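Local coordinates for protein tRNA (guanine-N(1)-)-methyltransferase (Corynebacterium diphtheriae, PDB 7KFF) that probably methylates N1 of guanosine-37 in tRNA with S-adenosyl-L-methionine as the methyl donor, and is bound here to the product S-adenosyl-L-homocysteine, at residues A[53-64]-A[77-88]. Numbering follows the deposited sequence.
Sequences LRLWAEDAHKSV and MKPTVWGPALDD
Trp-56 and Leu-53, on the 3-10 turn that follows edge strand 46-52, pack along one side of helix 79-90 in a largely apolar loop-on-helix contact at the margin of the SPOUT methyltransferase domain. The Trp-56 indole lies flat over the helix backbone: Ala-85 CA sits 3.5 Å from the centroid of its five-membered ring in a CH-pi contact, with the methyl of Ala-85 beside it, while Leu-55 CB covers the opposite face near the rim. Its pyrrole edge is pinned by an almost straight hydrogen bond, Trp-56 NE1 to Asp-88 OD2 (2.8 Å). The bond runs in the ring plane but reaches the carboxylate from above its plane, the two planes being 52° apart. Leu-53, with CG anti to the backbone N (chi1 -180°), sends both methyls to the Trp-82 indole. CD1 stands over the six-membered ring, 3.8 Å from its centroid, and CD2 lies 3.6 Å from Trp-82 NE1, a buried N-H without a polar partner. Val-81 fits between the start and the end of the loop, CG1 against Leu-53 CD1 and CG2 3.6 Å from Ser-63 O. At the N-cap, Lys-78 N donates to Val-64 O (2.9 Å), from above the carbonyl plane; its extended side chain runs back along the loop to a weak bond from Lys-78 NZ to Ser-63 OG. Ser-63 N is itself held by Asp-59 OD1. Val-64 and Lys-78 thus meet at the base of the small antiparallel hairpin of strands 65-66 and 76-77. Trp-82 also packs on Ile-22 of strand 17-23 and Val-176 of helix 174-180, while Asp-87 forms a salt bridge with Arg-246 of the second subunit, so helix 79-90 touches both the parallel sheet and the dimer partner.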
loop_
_atom_site.group_PDB
_atom_site.type_symbol
_atom_site.label_atom_id
_atom_site.label_comp_id
_atom_site.label_asym_id
_atom_site.label_seq_id
_atom_site.Cartn_x
_atom_site.Cartn_y
_atom_site.Cartn_z
ATOM N N LEU A 53 -13.888 -15.575 -7.500
ATOM C CA LEU A 53 -13.393 -16.062 -8.787
ATOM C C LEU A 53 -13.770 -17.514 -9.039
ATOM O O LEU A 53 -13.950 -17.919 -10.196
ATOM C CB LEU A 53 -11.871 -15.900 -8.813
ATOM C CG LEU A 53 -11.144 -16.346 -10.091
ATOM C CD1 LEU A 53 -11.515 -15.474 -11.274
ATOM C CD2 LEU A 53 -9.644 -16.393 -9.842
ATOM N N ARG A 54 -13.885 -18.317 -7.979
ATOM C CA ARG A 54 -14.205 -19.731 -8.160
ATOM C C ARG A 54 -15.586 -19.960 -8.752
ATOM O O ARG A 54 -15.850 -21.059 -9.259
ATOM C CB ARG A 54 -14.076 -20.469 -6.833
ATOM C CG ARG A 54 -12.647 -20.527 -6.362
ATOM C CD ARG A 54 -12.441 -21.497 -5.199
ATOM N NE ARG A 54 -11.205 -21.123 -4.527
ATOM C CZ ARG A 54 -9.986 -21.516 -4.875
ATOM N NH1 ARG A 54 -9.803 -22.340 -5.895
ATOM N NH2 ARG A 54 -8.944 -21.060 -4.207
ATOM N N LEU A 55 -16.464 -18.961 -8.720
ATOM C CA LEU A 55 -17.749 -19.116 -9.385
ATOM C C LEU A 55 -17.560 -19.454 -10.850
ATOM O O LEU A 55 -18.429 -20.079 -11.453
ATOM C CB LEU A 55 -18.547 -17.819 -9.286
ATOM C CG LEU A 55 -19.108 -17.464 -7.914
ATOM C CD1 LEU A 55 -19.739 -16.072 -7.955
ATOM C CD2 LEU A 55 -20.119 -18.502 -7.472
ATOM N N TRP A 56 -16.433 -19.047 -11.434
ATOM C CA TRP A 56 -16.157 -19.255 -12.844
ATOM C C TRP A 56 -15.243 -20.454 -13.108
ATOM O O TRP A 56 -14.832 -20.672 -14.252
ATOM C CB TRP A 56 -15.573 -17.976 -13.450
ATOM C CG TRP A 56 -16.586 -16.875 -13.575
ATOM C CD1 TRP A 56 -17.429 -16.667 -14.628
ATOM C CD2 TRP A 56 -16.885 -15.846 -12.617
ATOM N NE1 TRP A 56 -18.232 -15.583 -14.388
ATOM C CE2 TRP A 56 -17.910 -15.052 -13.164
ATOM C CE3 TRP A 56 -16.373 -15.511 -11.365
ATOM C CZ2 TRP A 56 -18.423 -13.939 -12.505
ATOM C CZ3 TRP A 56 -16.882 -14.418 -10.712
ATOM C CH2 TRP A 56 -17.894 -13.635 -11.280
ATOM N N ALA A 57 -14.924 -21.244 -12.090
ATOM C CA ALA A 57 -14.116 -22.442 -12.284
ATOM C C ALA A 57 -15.029 -23.601 -12.665
ATOM O O ALA A 57 -16.061 -23.826 -12.025
ATOM C CB ALA A 57 -13.326 -22.779 -11.023
ATOM N N GLU A 58 -14.640 -24.338 -13.701
ATOM C CA GLU A 58 -15.537 -25.332 -14.284
ATOM C C GLU A 58 -15.416 -26.696 -13.617
ATOM O O GLU A 58 -16.430 -27.329 -13.305
ATOM C CB GLU A 58 -15.269 -25.465 -15.786
ATOM C CG GLU A 58 -15.690 -24.255 -16.609
ATOM C CD GLU A 58 -17.201 -24.058 -16.657
ATOM O OE1 GLU A 58 -17.919 -24.641 -15.816
ATOM O OE2 GLU A 58 -17.674 -23.317 -17.546
ATOM N N ASP A 59 -14.192 -27.173 -13.419
ATOM C CA ASP A 59 -13.996 -28.499 -12.854
ATOM C C ASP A 59 -14.674 -28.611 -11.490
ATOM O O ASP A 59 -15.031 -27.613 -10.853
ATOM C CB ASP A 59 -12.504 -28.791 -12.720
ATOM C CG ASP A 59 -11.757 -27.695 -11.981
ATOM O OD1 ASP A 59 -12.228 -26.539 -11.991
ATOM O OD2 ASP A 59 -10.700 -27.998 -11.395
ATOM N N ALA A 60 -14.868 -29.859 -11.051
ATOM C CA ALA A 60 -15.438 -30.094 -9.730
ATOM C C ALA A 60 -14.535 -29.550 -8.634
ATOM O O ALA A 60 -15.015 -29.186 -7.554
ATOM C CB ALA A 60 -15.666 -31.592 -9.521
ATOM N N HIS A 61 -13.231 -29.475 -8.900
ATOM C CA HIS A 61 -12.254 -29.015 -7.928
ATOM C C HIS A 61 -12.217 -27.498 -7.783
ATOM O O HIS A 61 -11.531 -27.001 -6.886
ATOM C CB HIS A 61 -10.864 -29.511 -8.340
ATOM C CG HIS A 61 -10.690 -30.992 -8.218
ATOM N ND1 HIS A 61 -11.323 -31.735 -7.245
ATOM C CD2 HIS A 61 -9.954 -31.870 -8.943
ATOM C CE1 HIS A 61 -10.985 -33.005 -7.373
ATOM N NE2 HIS A 61 -10.155 -33.114 -8.396
ATOM N N LYS A 62 -12.941 -26.760 -8.623
ATOM C CA LYS A 62 -12.949 -25.293 -8.595
ATOM C C LYS A 62 -11.531 -24.728 -8.676
ATOM O O LYS A 62 -11.146 -23.817 -7.935
ATOM C CB LYS A 62 -13.691 -24.758 -7.370
ATOM C CG LYS A 62 -15.040 -25.423 -7.113
ATOM C CD LYS A 62 -16.016 -25.221 -8.264
ATOM C CE LYS A 62 -16.816 -23.928 -8.121
ATOM N NZ LYS A 62 -17.644 -23.636 -9.332
ATOM N N SER A 63 -10.754 -25.268 -9.612
ATOM C CA SER A 63 -9.361 -24.882 -9.765
ATOM C C SER A 63 -9.249 -23.537 -10.468
ATOM O O SER A 63 -9.906 -23.294 -11.483
ATOM C CB SER A 63 -8.618 -25.935 -10.582
ATOM O OG SER A 63 -7.254 -25.598 -10.706
ATOM N N VAL A 64 -8.401 -22.664 -9.933
ATOM C CA VAL A 64 -8.169 -21.353 -10.526
ATOM C C VAL A 64 -6.718 -21.142 -10.946
ATOM O O VAL A 64 -6.380 -20.058 -11.443
ATOM C CB VAL A 64 -8.630 -20.208 -9.606
ATOM C CG1 VAL A 64 -10.092 -20.348 -9.263
ATOM C CG2 VAL A 64 -7.758 -20.149 -8.366
HETATM N N MSE A 77 -2.503 -18.076 -12.255
HETATM C CA MSE A 77 -3.948 -18.163 -12.389
HETATM C C MSE A 77 -4.423 -18.292 -13.830
HETATM O O MSE A 77 -3.845 -17.693 -14.746
HETATM C CB MSE A 77 -4.644 -16.989 -11.743
HETATM C CG MSE A 77 -4.323 -16.802 -10.261
HETATM SE SE MSE A 77 -5.182 -15.389 -9.313
HETATM C CE MSE A 77 -6.238 -16.327 -8.007
ATOM N N LYS A 78 -5.508 -19.067 -13.994
ATOM C CA LYS A 78 -5.881 -19.631 -15.284
ATOM C C LYS A 78 -6.668 -18.650 -16.142
ATOM O O LYS A 78 -7.658 -18.077 -15.666
ATOM C CB LYS A 78 -6.792 -20.846 -15.049
ATOM C CG LYS A 78 -6.124 -22.075 -14.478
ATOM C CD LYS A 78 -7.163 -23.194 -14.267
ATOM C CE LYS A 78 -6.560 -24.574 -14.256
ATOM N NZ LYS A 78 -7.571 -25.632 -13.933
ATOM N N PRO A 79 -6.309 -18.488 -17.418
ATOM C CA PRO A 79 -7.133 -17.655 -18.311
ATOM C C PRO A 79 -8.537 -18.172 -18.510
ATOM O O PRO A 79 -9.457 -17.365 -18.686
ATOM C CB PRO A 79 -6.362 -17.644 -19.642
ATOM C CG PRO A 79 -5.083 -18.221 -19.389
ATOM C CD PRO A 79 -5.084 -18.963 -18.075
ATOM N N THR A 80 -8.738 -19.492 -18.513
ATOM C CA THR A 80 -10.069 -20.036 -18.771
ATOM C C THR A 80 -11.051 -19.771 -17.629
ATOM O O THR A 80 -12.262 -19.959 -17.809
ATOM C CB THR A 80 -10.000 -21.536 -19.061
ATOM O OG1 THR A 80 -9.360 -22.181 -17.950
ATOM C CG2 THR A 80 -9.221 -21.819 -20.367
ATOM N N VAL A 81 -10.559 -19.324 -16.479
ATOM C CA VAL A 81 -11.393 -18.846 -15.374
ATOM C C VAL A 81 -11.490 -17.326 -15.375
ATOM O O VAL A 81 -12.587 -16.767 -15.315
ATOM C CB VAL A 81 -10.850 -19.395 -14.038
ATOM C CG1 VAL A 81 -11.705 -18.899 -12.872
ATOM C CG2 VAL A 81 -10.804 -20.922 -14.071
ATOM N N TRP A 82 -10.345 -16.646 -15.507
ATOM C CA TRP A 82 -10.329 -15.188 -15.459
ATOM C C TRP A 82 -11.078 -14.530 -16.616
ATOM O O TRP A 82 -11.714 -13.487 -16.424
ATOM C CB TRP A 82 -8.892 -14.667 -15.415
ATOM C CG TRP A 82 -8.420 -14.520 -14.031
ATOM C CD1 TRP A 82 -7.510 -15.305 -13.364
ATOM C CD2 TRP A 82 -8.843 -13.517 -13.107
ATOM N NE1 TRP A 82 -7.339 -14.831 -12.078
ATOM C CE2 TRP A 82 -8.158 -13.747 -11.891
ATOM C CE3 TRP A 82 -9.738 -12.451 -13.186
ATOM C CZ2 TRP A 82 -8.357 -12.954 -10.774
ATOM C CZ3 TRP A 82 -9.923 -11.664 -12.074
ATOM C CH2 TRP A 82 -9.253 -11.937 -10.877
ATOM N N GLY A 83 -10.944 -15.043 -17.828
ATOM C CA GLY A 83 -11.565 -14.414 -18.970
ATOM C C GLY A 83 -13.074 -14.324 -18.828
ATOM O O GLY A 83 -13.671 -13.241 -18.920
ATOM N N PRO A 84 -13.731 -15.461 -18.581
ATOM C CA PRO A 84 -15.191 -15.414 -18.355
ATOM C C PRO A 84 -15.592 -14.529 -17.186
ATOM O O PRO A 84 -16.610 -13.835 -17.268
ATOM C CB PRO A 84 -15.554 -16.890 -18.152
ATOM C CG PRO A 84 -14.495 -17.619 -18.974
ATOM C CD PRO A 84 -13.242 -16.845 -18.738
ATOM N N ALA A 85 -14.820 -14.536 -16.090
ATOM C CA ALA A 85 -15.137 -13.693 -14.944
ATOM C C ALA A 85 -15.112 -12.226 -15.336
ATOM O O ALA A 85 -16.028 -11.460 -15.012
ATOM C CB ALA A 85 -14.138 -13.974 -13.822
ATOM N N LEU A 86 -14.064 -11.808 -16.039
ATOM C CA LEU A 86 -13.974 -10.413 -16.435
ATOM C C LEU A 86 -15.045 -10.046 -17.453
ATOM O O LEU A 86 -15.551 -8.916 -17.439
ATOM C CB LEU A 86 -12.580 -10.135 -17.000
ATOM C CG LEU A 86 -11.482 -10.092 -15.934
ATOM C CD1 LEU A 86 -10.119 -10.218 -16.601
ATOM C CD2 LEU A 86 -11.588 -8.812 -15.150
ATOM N N ASP A 87 -15.381 -10.971 -18.360
ATOM C CA ASP A 87 -16.450 -10.725 -19.323
ATOM C C ASP A 87 -17.764 -10.445 -18.594
ATOM O O ASP A 87 -18.496 -9.510 -18.929
ATOM C CB ASP A 87 -16.665 -11.963 -20.198
ATOM C CG ASP A 87 -15.526 -12.259 -21.179
ATOM O OD1 ASP A 87 -14.604 -11.430 -21.379
ATOM O OD2 ASP A 87 -15.547 -13.382 -21.759
ATOM N N ASP A 88 -18.081 -11.272 -17.595
ATOM C CA ASP A 88 -19.366 -11.172 -16.905
ATOM C C ASP A 88 -19.421 -9.933 -16.023
ATOM O O ASP A 88 -20.444 -9.234 -15.974
ATOM C CB ASP A 88 -19.588 -12.431 -16.067
ATOM C CG ASP A 88 -19.995 -13.648 -16.898
ATOM O OD1 ASP A 88 -20.203 -13.533 -18.131
ATOM O OD2 ASP A 88 -20.134 -14.746 -16.303
#